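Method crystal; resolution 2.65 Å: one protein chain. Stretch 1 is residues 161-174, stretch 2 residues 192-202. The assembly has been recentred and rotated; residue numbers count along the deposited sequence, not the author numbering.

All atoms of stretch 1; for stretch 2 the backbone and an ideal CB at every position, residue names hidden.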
# COMPACT_ATOMS: atom_id res chain seq x y z
N ILE A 161 -17.35 -5.60 6.16
CA ILE A 161 -16.04 -6.25 6.35
C ILE A 161 -15.53 -6.91 5.07
O ILE A 161 -14.35 -6.81 4.75
CB ILE A 161 -16.09 -7.32 7.48
CG1 ILE A 161 -16.36 -6.66 8.84
CG2 ILE A 161 -14.81 -8.14 7.54
CD1 ILE A 161 -15.30 -5.68 9.32
N ALA A 162 -16.44 -7.56 4.36
CA ALA A 162 -16.10 -8.26 3.12
C ALA A 162 -15.50 -7.31 2.08
O ALA A 162 -14.45 -7.59 1.51
CB ALA A 162 -17.33 -8.94 2.54
N SER A 163 -16.16 -6.17 1.86
CA SER A 163 -15.68 -5.20 0.87
C SER A 163 -14.32 -4.63 1.24
O SER A 163 -13.49 -4.36 0.37
CB SER A 163 -16.68 -4.05 0.68
OG SER A 163 -16.98 -3.45 1.91
N ARG A 164 -14.10 -4.45 2.53
CA ARG A 164 -12.85 -3.87 3.04
C ARG A 164 -11.71 -4.88 3.03
O ARG A 164 -10.59 -4.53 2.68
CB ARG A 164 -13.04 -3.29 4.43
CG ARG A 164 -13.79 -1.98 4.38
CD ARG A 164 -14.54 -1.67 5.65
NE ARG A 164 -15.23 -0.38 5.52
CZ ARG A 164 -16.35 -0.17 4.84
NH1 ARG A 164 -16.95 -1.14 4.16
NH2 ARG A 164 -16.89 1.03 4.83
N ALA A 165 -12.01 -6.12 3.40
CA ALA A 165 -11.03 -7.20 3.31
C ALA A 165 -10.58 -7.39 1.87
O ALA A 165 -9.38 -7.44 1.59
CB ALA A 165 -11.62 -8.51 3.84
N LEU A 166 -11.55 -7.42 0.96
CA LEU A 166 -11.26 -7.61 -0.47
C LEU A 166 -10.41 -6.48 -1.02
O LEU A 166 -9.39 -6.72 -1.65
CB LEU A 166 -12.54 -7.72 -1.31
CG LEU A 166 -12.32 -7.86 -2.82
CD1 LEU A 166 -11.42 -9.03 -3.18
CD2 LEU A 166 -13.65 -8.01 -3.53
N HIS A 167 -10.83 -5.24 -0.78
CA HIS A 167 -10.11 -4.08 -1.29
C HIS A 167 -8.68 -4.02 -0.77
O HIS A 167 -7.76 -3.70 -1.53
CB HIS A 167 -10.81 -2.76 -0.97
CG HIS A 167 -10.06 -1.57 -1.48
ND1 HIS A 167 -9.20 -0.84 -0.69
CD2 HIS A 167 -9.96 -1.05 -2.72
CE1 HIS A 167 -8.64 0.11 -1.42
NE2 HIS A 167 -9.09 0.00 -2.66
N ALA A 168 -8.52 -4.29 0.52
CA ALA A 168 -7.20 -4.32 1.13
C ALA A 168 -6.29 -5.33 0.43
O ALA A 168 -5.14 -5.02 0.13
CB ALA A 168 -7.30 -4.66 2.61
N LEU A 169 -6.82 -6.51 0.12
CA LEU A 169 -6.04 -7.52 -0.62
C LEU A 169 -5.60 -7.02 -1.99
O LEU A 169 -4.42 -7.13 -2.33
CB LEU A 169 -6.82 -8.82 -0.79
CG LEU A 169 -6.12 -9.89 -1.64
CD1 LEU A 169 -4.80 -10.30 -1.02
CD2 LEU A 169 -7.02 -11.09 -1.82
N ILE A 170 -6.53 -6.46 -2.76
CA ILE A 170 -6.21 -5.92 -4.09
C ILE A 170 -5.14 -4.83 -3.99
O ILE A 170 -4.15 -4.84 -4.72
CB ILE A 170 -7.42 -5.30 -4.82
CG1 ILE A 170 -8.59 -6.28 -4.92
CG2 ILE A 170 -7.03 -4.83 -6.22
CD1 ILE A 170 -8.22 -7.64 -5.50
N LEU A 171 -5.36 -3.89 -3.07
CA LEU A 171 -4.43 -2.78 -2.85
C LEU A 171 -3.05 -3.29 -2.47
O LEU A 171 -2.05 -2.79 -2.97
CB LEU A 171 -4.95 -1.87 -1.75
CG LEU A 171 -4.07 -0.68 -1.36
CD1 LEU A 171 -3.86 0.27 -2.52
CD2 LEU A 171 -4.70 0.05 -0.19
N GLY A 172 -3.02 -4.27 -1.58
CA GLY A 172 -1.78 -4.88 -1.12
C GLY A 172 -1.00 -5.57 -2.22
O GLY A 172 0.22 -5.43 -2.30
N LEU A 173 -1.70 -6.31 -3.07
CA LEU A 173 -1.08 -6.97 -4.21
C LEU A 173 -0.42 -5.97 -5.16
O LEU A 173 0.71 -6.17 -5.59
CB LEU A 173 -2.10 -7.82 -4.98
CG LEU A 173 -2.60 -9.07 -4.26
CD1 LEU A 173 -3.77 -9.66 -5.03
CD2 LEU A 173 -1.50 -10.10 -4.09
N PHE A 174 -1.16 -4.91 -5.48
CA PHE A 174 -0.64 -3.80 -6.29
C PHE A 174 0.61 -3.22 -5.64
O PHE A 174 1.64 -3.06 -6.27
CB PHE A 174 -1.68 -2.69 -6.45
CG PHE A 174 -2.63 -2.90 -7.60
CD1 PHE A 174 -3.33 -4.08 -7.72
CD2 PHE A 174 -2.83 -1.90 -8.55
CE1 PHE A 174 -4.21 -4.27 -8.77
CE2 PHE A 174 -3.71 -2.08 -9.61
CZ PHE A 174 -4.41 -3.27 -9.72
N UNK A 192 -4.68 -17.50 -8.19
CA UNK A 192 -4.36 -18.20 -6.94
C UNK A 192 -4.17 -17.27 -5.75
O UNK A 192 -4.41 -17.65 -4.61
CB UNK A 192 -3.09 -19.03 -7.13
N UNK A 193 -3.75 -16.04 -6.03
CA UNK A 193 -3.61 -15.01 -5.00
C UNK A 193 -4.97 -14.53 -4.48
O UNK A 193 -5.13 -14.23 -3.29
CB UNK A 193 -2.82 -13.82 -5.55
N UNK A 194 -5.94 -14.46 -5.39
CA UNK A 194 -7.31 -14.04 -5.08
C UNK A 194 -8.19 -15.18 -4.56
O UNK A 194 -9.10 -14.95 -3.76
CB UNK A 194 -7.95 -13.43 -6.33
N UNK A 195 -7.91 -16.39 -5.03
CA UNK A 195 -8.70 -17.58 -4.68
C UNK A 195 -9.09 -17.67 -3.19
O UNK A 195 -10.29 -17.73 -2.88
CB UNK A 195 -7.91 -18.83 -5.06
N UNK A 196 -8.10 -17.66 -2.28
CA UNK A 196 -8.44 -17.87 -0.86
C UNK A 196 -9.38 -16.81 -0.29
O UNK A 196 -10.27 -17.14 0.49
CB UNK A 196 -7.16 -17.90 -0.02
N UNK A 197 -9.20 -15.56 -0.69
CA UNK A 197 -10.07 -14.48 -0.21
C UNK A 197 -11.50 -14.78 -0.57
O UNK A 197 -12.39 -14.74 0.29
CB UNK A 197 -9.65 -13.13 -0.79
N UNK A 198 -11.74 -15.11 -1.84
CA UNK A 198 -13.10 -15.42 -2.30
C UNK A 198 -13.66 -16.72 -1.72
O UNK A 198 -14.85 -16.79 -1.40
CB UNK A 198 -13.12 -15.50 -3.83
N UNK A 199 -12.79 -17.71 -1.53
CA UNK A 199 -13.21 -18.96 -0.93
C UNK A 199 -13.57 -18.71 0.54
O UNK A 199 -14.50 -19.32 1.07
CB UNK A 199 -12.11 -20.02 -1.06
N UNK A 200 -12.82 -17.82 1.19
CA UNK A 200 -13.05 -17.47 2.60
C UNK A 200 -14.29 -16.63 2.86
O UNK A 200 -14.86 -16.66 3.95
CB UNK A 200 -11.83 -16.72 3.14
N UNK A 201 -14.69 -15.84 1.87
CA UNK A 201 -15.89 -14.99 1.98
C UNK A 201 -17.17 -15.74 1.64
O UNK A 201 -18.19 -15.55 2.31
CB UNK A 201 -15.76 -13.77 1.06
N UNK A 202 -17.11 -16.57 0.61
CA UNK A 202 -18.32 -17.16 -0.01
C UNK A 202 -18.41 -18.68 0.20
O UNK A 202 -17.43 -19.41 0.02
CB UNK A 202 -18.34 -16.86 -1.51

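Stretch 1 is a helix; stretch 2, helical from 192 to 201, runs nearly antiparallel to it at 172°, the axes 10.7 Å apart at closest approach. The side that stretch 1 offers, from Ala162 to Leu173, is made of alanine, leucine and isoleucine side chains, so positions facing it favour apolar residues.

Position 192 is out of reach of stretch 1; it is His192.

At 193 the CA-to-CB bond points toward stretch 1, and the ideal CB lies 4.2 Å from Leu173 CD2. A compact or branched aliphatic residue would suit. It is Leu193, whose CD1 packs 4.1 Å from Leu173 CD2.

At 194 the bond points sideways, with the ideal CB 5.2 Å from Leu169 CD2. A longer apolar chain could turn in among Leu169, Ile170 and Leu173; a short one would leave that space unfilled. Leu194 does so with one methyl: its CD2 lies 3.5 Å from Ile170 CD1, 3.9 Å from Leu173 CD1 and 4.0 Å from Leu169 CD2.

Position 195 points away, where a polar residue is easily accepted. Glu195 occupies it, and its OE2 forms a salt bridge with NH2 of the residue at 199, 3.3 Å away.

At 196 the backbone N has no bond to the turn before, and phi is -61°. Proline fits both features, though others could adopt them; the residue is Pro196.

At 197 the CA-to-CB bond points toward stretch 1. The ideal CB is already a tight 3.5 Å from Leu169 CD2, while Ala165 leaves room farther on, so a slender, flexible apolar chain is attractive, with leucine another candidate. It is Met197, as selenomethionine: CG lies 4.1 Å from Leu166 CD1, and CE reaches 4.0 Å from Ala165 CB.

At 198 the bond is sideways and nothing of stretch 1 is within 5.5 Å of the ideal CB, so a side chain must be long or broad to reach Leu166; an aromatic ring would do it, and leucine or methionine might. Phe198 does, its CE1 3.7 Å from Leu166 CD1, which approaches the ring obliquely.

Position 199 is out of reach and tolerates a long polar chain; Arg199 is the partner of Glu195.

At 200 an ideal CB would be crowded by Pro196 O at 3.1 Å, which favours the absence of a side chain: Gly200.

Position 201 points toward Ala162, whose small methyl leaves space for a branched aliphatic chain. Leu201 fills it, CD2 3.8 Å from Ala162 CB.

At 202 phi/psi of -113/136° leaves the helix. Such extended angles suit beta-branched residues, and Val202 lies beyond reach.

Stretch 2 192-202: HLLEPMFRGLV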
# COMPACT_ATOMS: atom_id res chain seq x y z
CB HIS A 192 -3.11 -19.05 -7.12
CG HIS A 192 -3.24 -20.08 -8.19
ND1 HIS A 192 -3.99 -21.23 -8.04
CD2 HIS A 192 -2.71 -20.14 -9.44
CE1 HIS A 192 -3.92 -21.95 -9.14
NE2 HIS A 192 -3.15 -21.31 -10.01
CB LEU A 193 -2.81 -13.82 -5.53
CG LEU A 193 -1.34 -14.16 -5.81
CD1 LEU A 193 -0.73 -13.15 -6.78
CD2 LEU A 193 -0.55 -14.21 -4.51
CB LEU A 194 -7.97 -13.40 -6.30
CG LEU A 194 -7.29 -12.14 -6.83
CD1 LEU A 194 -7.92 -11.73 -8.15
CD2 LEU A 194 -7.38 -10.99 -5.84
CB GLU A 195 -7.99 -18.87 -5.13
CG GLU A 195 -8.73 -20.19 -4.90
CD GLU A 195 -10.06 -20.30 -5.65
OE1 GLU A 195 -10.39 -19.43 -6.49
OE2 GLU A 195 -10.78 -21.29 -5.39
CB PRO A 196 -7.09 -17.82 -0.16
CG PRO A 196 -6.20 -17.06 -1.08
CD PRO A 196 -6.65 -17.43 -2.45
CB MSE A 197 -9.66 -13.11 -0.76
CG MSE A 197 -10.61 -11.96 -0.38
SE MSE A 197 -10.78 -11.78 1.58
CE MSE A 197 -9.06 -10.87 1.93
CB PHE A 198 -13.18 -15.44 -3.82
CG PHE A 198 -13.25 -14.08 -4.42
CD1 PHE A 198 -12.08 -13.37 -4.68
CD2 PHE A 198 -14.47 -13.48 -4.68
CE1 PHE A 198 -12.14 -12.09 -5.22
CE2 PHE A 198 -14.53 -12.21 -5.23
CZ PHE A 198 -13.36 -11.52 -5.50
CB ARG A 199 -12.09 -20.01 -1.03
CG ARG A 199 -12.54 -21.42 -0.72
CD ARG A 199 -11.35 -22.35 -0.51
NE ARG A 199 -10.61 -22.58 -1.75
CZ ARG A 199 -10.61 -23.73 -2.42
NH1 ARG A 199 -11.31 -24.76 -1.96
NH2 ARG A 199 -9.92 -23.85 -3.54
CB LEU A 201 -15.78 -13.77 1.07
CG LEU A 201 -14.72 -12.71 1.43
CD1 LEU A 201 -14.57 -11.71 0.29
CD2 LEU A 201 -15.07 -11.99 2.71
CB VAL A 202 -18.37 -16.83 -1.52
CG1 VAL A 202 -19.65 -17.36 -2.15
CG2 VAL A 202 -18.29 -15.33 -1.73
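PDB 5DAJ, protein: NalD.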